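Local coordinates for protein 2-hydroxymethyl glutarate dehydrogenase (Eubacterium barkeri, PDB 3CKY) that catalyses the NAD-dependent interconversion of 2-formylglutarate and (S)-2-hydroxymethylglutarate, a step in the fermentation of nicotinate, at residues 187-192 / 283-288; 183-188 / 225-230; 18-23 / 41-46. All blocks are in the same frame, centred on the assembly; numbering follows the deposited sequence.

Contact 1: residues 187-192 / 283-288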
loop_
_atom_site.group_PDB
_atom_site.type_symbol
_atom_site.label_atom_id
_atom_site.label_comp_id
_atom_site.label_asym_id
_atom_site.label_seq_id
_atom_site.Cartn_x
_atom_site.Cartn_y
_atom_site.Cartn_z
ATOM N N SER A 187 11.316 1.281 6.961
ATOM C CA SER A 187 11.404 -0.077 7.488
ATOM C C SER A 187 12.086 -0.097 8.860
ATOM O O SER A 187 11.643 -0.769 9.787
ATOM C CB SER A 187 12.174 -0.972 6.513
ATOM O OG SER A 187 11.559 -1.024 5.236
ATOM N N LEU A 188 13.162 0.665 8.979
ATOM C CA LEU A 188 13.905 0.782 10.237
ATOM C C LEU A 188 13.016 1.307 11.373
ATOM O O LEU A 188 13.048 0.796 12.508
ATOM C CB LEU A 188 15.124 1.694 10.042
ATOM C CG LEU A 188 16.094 1.795 11.232
ATOM C CD1 LEU A 188 16.683 0.413 11.608
ATOM C CD2 LEU A 188 17.181 2.821 10.954
ATOM N N ALA A 189 12.205 2.306 11.055
ATOM C CA ALA A 189 11.327 2.937 12.042
ATOM C C ALA A 189 10.450 1.920 12.795
ATOM O O ALA A 189 10.476 1.858 14.045
ATOM C CB ALA A 189 10.463 3.991 11.369
ATOM N N GLU A 190 9.678 1.133 12.029
ATOM C CA GLU A 190 8.782 0.137 12.621
ATOM C C GLU A 190 9.560 -1.011 13.283
ATOM O O GLU A 190 9.143 -1.526 14.333
ATOM C CB GLU A 190 7.773 -0.382 11.594
ATOM C CG GLU A 190 8.366 -1.265 10.479
ATOM C CD GLU A 190 7.367 -1.605 9.384
ATOM O OE1 GLU A 190 7.233 -2.801 9.018
ATOM O OE2 GLU A 190 6.720 -0.668 8.874
ATOM N N ALA A 191 10.693 -1.386 12.683
ATOM C CA ALA A 191 11.564 -2.441 13.222
ATOM C C ALA A 191 12.092 -2.135 14.615
ATOM O O ALA A 191 12.125 -3.010 15.495
ATOM C CB ALA A 191 12.739 -2.693 12.282
ATOM N N LEU A 192 12.536 -0.900 14.810
ATOM C CA LEU A 192 13.094 -0.477 16.090
ATOM C C LEU A 192 12.029 -0.430 17.182
ATOM O O LEU A 192 12.262 -0.842 18.313
ATOM C CB LEU A 192 13.776 0.880 15.946
ATOM C CG LEU A 192 15.079 0.899 15.135
ATOM C CD1 LEU A 192 15.603 2.332 15.026
ATOM C CD2 LEU A 192 16.130 -0.017 15.763
ATOM N N SER A 283 14.397 10.777 9.966
ATOM C CA SER A 283 14.359 9.661 10.905
ATOM C C SER A 283 13.347 9.889 12.029
ATOM O O SER A 283 12.954 8.935 12.722
ATOM C CB SER A 283 15.747 9.393 11.505
ATOM O OG SER A 283 16.269 10.512 12.212
ATOM N N ALA A 284 12.928 11.150 12.203
ATOM C CA ALA A 284 11.831 11.506 13.121
ATOM C C ALA A 284 10.516 10.833 12.738
ATOM O O ALA A 284 9.587 10.838 13.511
ATOM C CB ALA A 284 11.649 13.028 13.195
ATOM N N VAL A 285 10.427 10.247 11.553
ATOM C CA VAL A 285 9.227 9.463 11.176
ATOM C C VAL A 285 8.919 8.328 12.193
ATOM O O VAL A 285 7.761 7.930 12.347
ATOM C CB VAL A 285 9.355 8.907 9.731
ATOM C CG1 VAL A 285 10.321 7.716 9.685
ATOM C CG2 VAL A 285 7.994 8.548 9.175
ATOM N N ILE A 286 9.952 7.839 12.892
ATOM C CA ILE A 286 9.776 6.877 13.976
ATOM C C ILE A 286 8.740 7.355 15.035
ATOM O O ILE A 286 8.022 6.547 15.626
ATOM C CB ILE A 286 11.132 6.510 14.676
ATOM C CG1 ILE A 286 10.982 5.213 15.481
ATOM C CG2 ILE A 286 11.608 7.647 15.613
ATOM C CD1 ILE A 286 12.293 4.588 15.959
ATOM N N LYS A 287 8.680 8.667 15.263
ATOM C CA LYS A 287 7.710 9.272 16.188
ATOM C C LYS A 287 6.252 8.964 15.822
ATOM O O LYS A 287 5.396 8.938 16.700
ATOM C CB LYS A 287 7.888 10.776 16.227
ATOM C CG LYS A 287 9.194 11.253 16.833
ATOM C CD LYS A 287 9.193 12.784 16.897
ATOM C CE LYS A 287 10.550 13.321 17.225
ATOM N NZ LYS A 287 10.502 14.795 17.472
ATOM N N VAL A 288 5.975 8.720 14.538
ATOM C CA VAL A 288 4.646 8.211 14.115
ATOM C C VAL A 288 4.223 6.960 14.906
ATOM O O VAL A 288 3.113 6.890 15.425
ATOM C CB VAL A 288 4.567 7.886 12.612
ATOM C CG1 VAL A 288 3.219 7.205 12.282
ATOM C CG2 VAL A 288 4.764 9.150 11.769
#

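Contact 2: residues 183-188 / 225-230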
loop_
_atom_site.group_PDB
_atom_site.type_symbol
_atom_site.label_atom_id
_atom_site.label_comp_id
_atom_site.label_asym_id
_atom_site.label_seq_id
_atom_site.Cartn_x
_atom_site.Cartn_y
_atom_site.Cartn_z
ATOM N N CYS A 183 12.780 4.201 1.822
ATOM C CA CYS A 183 12.235 2.891 2.159
ATOM C C CYS A 183 12.965 2.257 3.346
ATOM O O CYS A 183 12.333 1.712 4.258
ATOM C CB CYS A 183 12.303 1.944 0.960
ATOM S SG CYS A 183 11.144 2.298 -0.391
ATOM N N ASN A 184 14.292 2.320 3.318
ATOM C CA ASN A 184 15.113 1.678 4.333
ATOM C C ASN A 184 14.846 2.313 5.686
ATOM O O ASN A 184 14.787 1.624 6.696
ATOM C CB ASN A 184 16.606 1.762 3.965
ATOM C CG ASN A 184 16.958 0.950 2.740
ATOM O OD1 ASN A 184 16.165 0.135 2.260
ATOM N ND2 ASN A 184 18.157 1.162 2.224
ATOM N N MET A 185 14.648 3.632 5.693
ATOM C CA MET A 185 14.343 4.347 6.915
ATOM C C MET A 185 12.950 4.004 7.439
ATOM O O MET A 185 12.776 3.720 8.627
ATOM C CB MET A 185 14.458 5.848 6.697
ATOM C CG MET A 185 14.116 6.711 7.949
ATOM S SD MET A 185 15.267 6.554 9.333
ATOM C CE MET A 185 14.263 5.749 10.588
ATOM N N ALA A 186 11.958 4.026 6.558
ATOM C CA ALA A 186 10.608 3.629 6.938
ATOM C C ALA A 186 10.584 2.214 7.563
ATOM O O ALA A 186 9.911 1.978 8.561
ATOM C CB ALA A 186 9.655 3.713 5.714
ATOM N N SER A 187 11.316 1.281 6.961
ATOM C CA SER A 187 11.404 -0.077 7.488
ATOM C C SER A 187 12.086 -0.097 8.860
ATOM O O SER A 187 11.643 -0.769 9.787
ATOM C CB SER A 187 12.174 -0.972 6.513
ATOM O OG SER A 187 11.559 -1.024 5.236
ATOM N N LEU A 188 13.162 0.665 8.979
ATOM C CA LEU A 188 13.905 0.782 10.237
ATOM C C LEU A 188 13.016 1.307 11.373
ATOM O O LEU A 188 13.048 0.796 12.508
ATOM C CB LEU A 188 15.124 1.694 10.042
ATOM C CG LEU A 188 16.094 1.795 11.232
ATOM C CD1 LEU A 188 16.683 0.413 11.608
ATOM C CD2 LEU A 188 17.181 2.821 10.954
ATOM N N LYS A 225 22.973 9.257 15.834
ATOM C CA LYS A 225 22.964 10.717 15.808
ATOM C C LYS A 225 21.595 11.354 16.082
ATOM O O LYS A 225 21.535 12.400 16.737
ATOM C CB LYS A 225 23.508 11.234 14.477
ATOM C CG LYS A 225 23.706 12.751 14.453
ATOM C CD LYS A 225 24.269 13.243 13.129
ATOM C CE LYS A 225 24.252 14.775 13.072
ATOM N NZ LYS A 225 24.611 15.314 11.715
ATOM N N PHE A 226 20.525 10.742 15.568
ATOM C CA PHE A 226 19.188 11.322 15.637
ATOM C C PHE A 226 18.223 10.534 16.520
ATOM O O PHE A 226 17.606 11.105 17.409
ATOM C CB PHE A 226 18.580 11.462 14.234
ATOM C CG PHE A 226 19.368 12.360 13.319
ATOM C CD1 PHE A 226 19.150 13.740 13.307
ATOM C CD2 PHE A 226 20.333 11.835 12.470
ATOM C CE1 PHE A 226 19.881 14.575 12.464
ATOM C CE2 PHE A 226 21.073 12.676 11.618
ATOM C CZ PHE A 226 20.840 14.040 11.620
ATOM N N ILE A 227 18.076 9.248 16.237
ATOM C CA ILE A 227 17.078 8.423 16.891
ATOM C C ILE A 227 17.452 8.247 18.356
ATOM O O ILE A 227 16.689 8.606 19.227
ATOM C CB ILE A 227 16.913 7.030 16.195
ATOM C CG1 ILE A 227 16.329 7.208 14.789
ATOM C CG2 ILE A 227 16.014 6.105 16.999
ATOM C CD1 ILE A 227 16.407 5.938 13.908
ATOM N N MET A 228 18.640 7.722 18.627
ATOM C CA MET A 228 19.021 7.452 20.026
ATOM C C MET A 228 19.259 8.726 20.842
ATOM O O MET A 228 19.064 8.728 22.061
ATOM C CB MET A 228 20.223 6.539 20.093
ATOM C CG MET A 228 19.925 5.185 19.559
ATOM S SD MET A 228 21.296 4.047 19.738
ATOM C CE MET A 228 21.305 3.860 21.537
ATOM N N SER A 229 19.659 9.804 20.169
ATOM C CA SER A 229 19.825 11.099 20.814
ATOM C C SER A 229 18.491 11.768 21.073
ATOM O O SER A 229 18.363 12.537 22.008
ATOM C CB SER A 229 20.679 12.032 19.946
ATOM O OG SER A 229 19.936 12.627 18.885
ATOM N N GLY A 230 17.514 11.492 20.220
ATOM C CA GLY A 230 16.228 12.190 20.268
ATOM C C GLY A 230 16.283 13.609 19.722
ATOM O O GLY A 230 15.308 14.341 19.796
#

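Contact 3: residues 18-23 / 41-46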
loop_
_atom_site.group_PDB
_atom_site.type_symbol
_atom_site.label_atom_id
_atom_site.label_comp_id
_atom_site.label_asym_id
_atom_site.label_seq_id
_atom_site.Cartn_x
_atom_site.Cartn_y
_atom_site.Cartn_z
ATOM N N PRO A 18 28.830 28.523 -4.398
ATOM C CA PRO A 18 30.180 27.923 -4.357
ATOM C C PRO A 18 30.658 27.316 -5.683
ATOM O O PRO A 18 31.858 27.336 -5.966
ATOM C CB PRO A 18 30.053 26.831 -3.283
ATOM C CG PRO A 18 28.609 26.556 -3.166
ATOM C CD PRO A 18 27.927 27.864 -3.438
ATOM N N MET A 19 29.731 26.780 -6.478
ATOM C CA MET A 19 30.060 26.247 -7.803
ATOM C C MET A 19 30.611 27.351 -8.691
ATOM O O MET A 19 31.645 27.182 -9.333
ATOM C CB MET A 19 28.828 25.636 -8.469
ATOM C CG MET A 19 28.317 24.362 -7.816
ATOM S SD MET A 19 26.991 23.558 -8.743
ATOM C CE MET A 19 26.108 24.905 -9.488
ATOM N N ALA A 20 29.913 28.484 -8.717
ATOM C CA ALA A 20 30.347 29.651 -9.497
ATOM C C ALA A 20 31.723 30.137 -9.056
ATOM O O ALA A 20 32.563 30.462 -9.887
ATOM C CB ALA A 20 29.322 30.789 -9.389
ATOM N N ILE A 21 31.938 30.184 -7.745
ATOM C CA ILE A 21 33.216 30.615 -7.173
ATOM C C ILE A 21 34.366 29.688 -7.561
ATOM O O ILE A 21 35.446 30.161 -7.914
ATOM C CB ILE A 21 33.137 30.720 -5.633
ATOM C CG1 ILE A 21 32.277 31.922 -5.237
ATOM C CG2 ILE A 21 34.528 30.846 -5.021
ATOM C CD1 ILE A 21 31.980 31.990 -3.759
ATOM N N ASN A 22 34.135 28.379 -7.499
ATOM C CA ASN A 22 35.146 27.405 -7.919
ATOM C C ASN A 22 35.507 27.562 -9.393
ATOM O O ASN A 22 36.672 27.431 -9.766
ATOM C CB ASN A 22 34.682 25.970 -7.634
ATOM C CG ASN A 22 34.762 25.611 -6.162
ATOM O OD1 ASN A 22 35.572 26.170 -5.423
ATOM N ND2 ASN A 22 33.929 24.672 -5.732
ATOM N N LEU A 23 34.504 27.846 -10.219
ATOM C CA LEU A 23 34.720 28.132 -11.637
ATOM C C LEU A 23 35.519 29.422 -11.822
ATOM O O LEU A 23 36.411 29.491 -12.669
ATOM C CB LEU A 23 33.380 28.228 -12.375
ATOM C CG LEU A 23 32.683 26.899 -12.675
ATOM C CD1 LEU A 23 31.224 27.130 -13.035
ATOM C CD2 LEU A 23 33.391 26.142 -13.788
ATOM N N ALA A 41 26.021 39.763 -5.798
ATOM C CA ALA A 41 27.146 40.538 -5.269
ATOM C C ALA A 41 28.250 39.639 -4.706
ATOM O O ALA A 41 29.438 39.906 -4.899
ATOM C CB ALA A 41 26.666 41.521 -4.204
ATOM N N ALA A 42 27.850 38.578 -4.010
ATOM C CA ALA A 42 28.798 37.612 -3.452
ATOM C C ALA A 42 29.746 37.051 -4.516
ATOM O O ALA A 42 30.961 37.012 -4.306
ATOM C CB ALA A 42 28.050 36.480 -2.763
ATOM N N VAL A 43 29.195 36.639 -5.657
ATOM C CA VAL A 43 30.010 36.065 -6.735
ATOM C C VAL A 43 30.698 37.128 -7.599
ATOM O O VAL A 43 31.802 36.892 -8.099
ATOM C CB VAL A 43 29.203 35.092 -7.643
ATOM C CG1 VAL A 43 28.669 33.920 -6.828
ATOM C CG2 VAL A 43 28.076 35.817 -8.371
ATOM N N VAL A 44 30.071 38.294 -7.767
ATOM C CA VAL A 44 30.692 39.368 -8.553
ATOM C C VAL A 44 31.978 39.857 -7.885
ATOM O O VAL A 44 32.884 40.343 -8.561
ATOM C CB VAL A 44 29.749 40.582 -8.808
ATOM C CG1 VAL A 44 28.436 40.137 -9.448
ATOM C CG2 VAL A 44 29.504 41.367 -7.531
ATOM N N ALA A 45 32.049 39.721 -6.562
ATOM C CA ALA A 45 33.264 40.025 -5.808
ATOM C C ALA A 45 34.399 39.057 -6.146
ATOM O O ALA A 45 35.571 39.437 -6.105
ATOM C CB ALA A 45 32.976 39.998 -4.315
ATOM N N GLN A 46 34.047 37.812 -6.472
ATOM C CA GLN A 46 35.030 36.807 -6.899
ATOM C C GLN A 46 35.281 36.810 -8.414
ATOM O O GLN A 46 36.051 35.985 -8.916
ATOM C CB GLN A 46 34.618 35.401 -6.426
ATOM C CG GLN A 46 35.214 35.000 -5.080
ATOM C CD GLN A 46 34.667 35.828 -3.933
ATOM O OE1 GLN A 46 33.453 35.886 -3.721
ATOM N NE2 GLN A 46 35.561 36.466 -3.179
#

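Contact 1: residues 187-192 / 283-288
In the all-helical C-terminal domain, Ala189 and Ile286 bring the long helix 169-197 against the 3-10 and helical turns of 283-288 at close range. Their CA atoms are only 4.7 Å apart, a spacing allowed by the small methyl of Ala189, which points at the other backbone. Its CB lies 3.9 Å from Ile286 CA, so it meets main chain as well as side chain, and Val285 reaches the same methyl from one side, CG1 standing 4.1 Å from Ala189 CB. Ile286 spreads along the helix surface rather than pointing straight into it. Because its CG1 is anti to the backbone N (chi1 -162°), the longer branch passes beside the carbonyl oxygen of Ala189, with CG1 3.7 Å from Ala189 O, and runs on extended to CD1. That terminal methyl then touches Leu192, lying 4.0 Å from Leu192 CB, while the two side chains cross at about a right angle. The contact is one of van der Waals packing, apolar side chains against each other and against the main chain of Ala189. Cutting Ile286 back to an alanine removes both CG1 and CD1, which is likely to leave a gap beside Ala189 O and Leu192 CB less firmly packed. Further out, Ile286 also rests on Val193 and Val297, and Val285 on Ile268 and Phe269 of helix 260-274. Leu192 leans on Met223 of helix 217-228, whereas Glu190 turns away to bond Thr262 and the backbone of Met261 of the second subunit, so helix 169-197 is packed between its own domain and its neighbour.

Contact 2: residues 183-188 / 225-230
Met185 and Ile227 reach toward each other from two helices and meet tip to tip, Met185 CE lying 4.0 Å from Ile227 CD1. The backbones are far apart here: even the nearest pair of CA atoms, those of Leu188 and Ile227, is separated by 10.6 Å, so the span is bridged by side chains alone. Met185 leaves its helix with CG anti to the backbone N (chi1 179°), then bends at its next two torsions, which carries the thioether methyl round to the end of Ile227. Ile227, by contrast, points straight at helix 169-197 and holds its CG1-CD1 branch extended, so that CD1 is the atom that does the touching. Leu188, one turn further along, approaches the same methyl more loosely, its CD2 4.4 Å from Ile227 CD1. One isoleucine tip therefore serves both residues, in a contact of apolar packing.

Ile227 itself lies in a wider pi-type turn at 225-228. Ser229 OG donates to Lys225 O over 2.7 Å, coming from above the carbonyl plane (43° out of it), and OG is also bonded to the backbone N of Asp231. Gly230, with a phi of +75°, is the first residue to leave helical backbone angles. A backbone bond to Gly299 ties Ile227 to the C-terminal tail, while Met185 packs also on Met282, Ser283 and Phe269. The contact joins helices 169-197 and 217-228 in the interior of the helical C-terminal domain, which in this HIBADH-related family is built round the long helix.

Contact 3: residues 18-23 / 41-46
Ala20 on helix 16-25 points at Val43 of helix 37-44, which itself points toward helix 16-25, and Ile21 reaches Val43 with its side chain. The contact centres on Val43 CG1, which stands 4.1 Å from Ala20 CB. The same methyl lies 4.4 Å from Ile21 CG1, a looser touch, so one methyl rests against both residues. It gets there because CG1 is anti to the carbonyl carbon of Val43 (chi1 -61°). Ile21 stretches its CD1 onward to the side chain of Gln46, and the two cross obliquely at the exposed margin of the interface.

In the next shell, Phe9 of strand 6-10 supports Ala20 from the sheet side, while Leu12 and Ala48 pack on Val43, so Ala20 and Val43 are backed by the sheet and by the loops on which Val43 packs. Asn22 ND2 bonds the backbone O of Glu132 while its OD1 takes Lys25 of the same helix, and Leu23 packs against helix 144-157.

Residues 18-22 fall within the NAD-binding segment assigned by similarity, downstream of a glycine-rich turn of GxGxxG type. Strands 6-10, 29-33 and 49-50 run parallel and side by side, linked by these two helices; neighbouring helices packed in this way on successive beta-alpha-beta crossovers are the hallmark of the Rossmann fold.

How the contacts relate
Contacts 1 and 2 are parts of one hydrophobic interior: both start from helix 169-197, share Ser187 and Leu188, and have centres about 6 Å apart. They also touch directly, Leu192 CD1 lying 3.9 Å from Ile227 CD1 and Ser283 CA 3.6 Å from Met185 SD. Contact 3 belongs to the other domain, its centre about 41 Å from that of contact 1 and about 37 Å from that of contact 2, with no touch between them. Contact 3 thus lies on the side of the probable cofactor site, whereas Lys174, the probable active-site residue, lies earlier on the long helix that contacts 1 and 2 share.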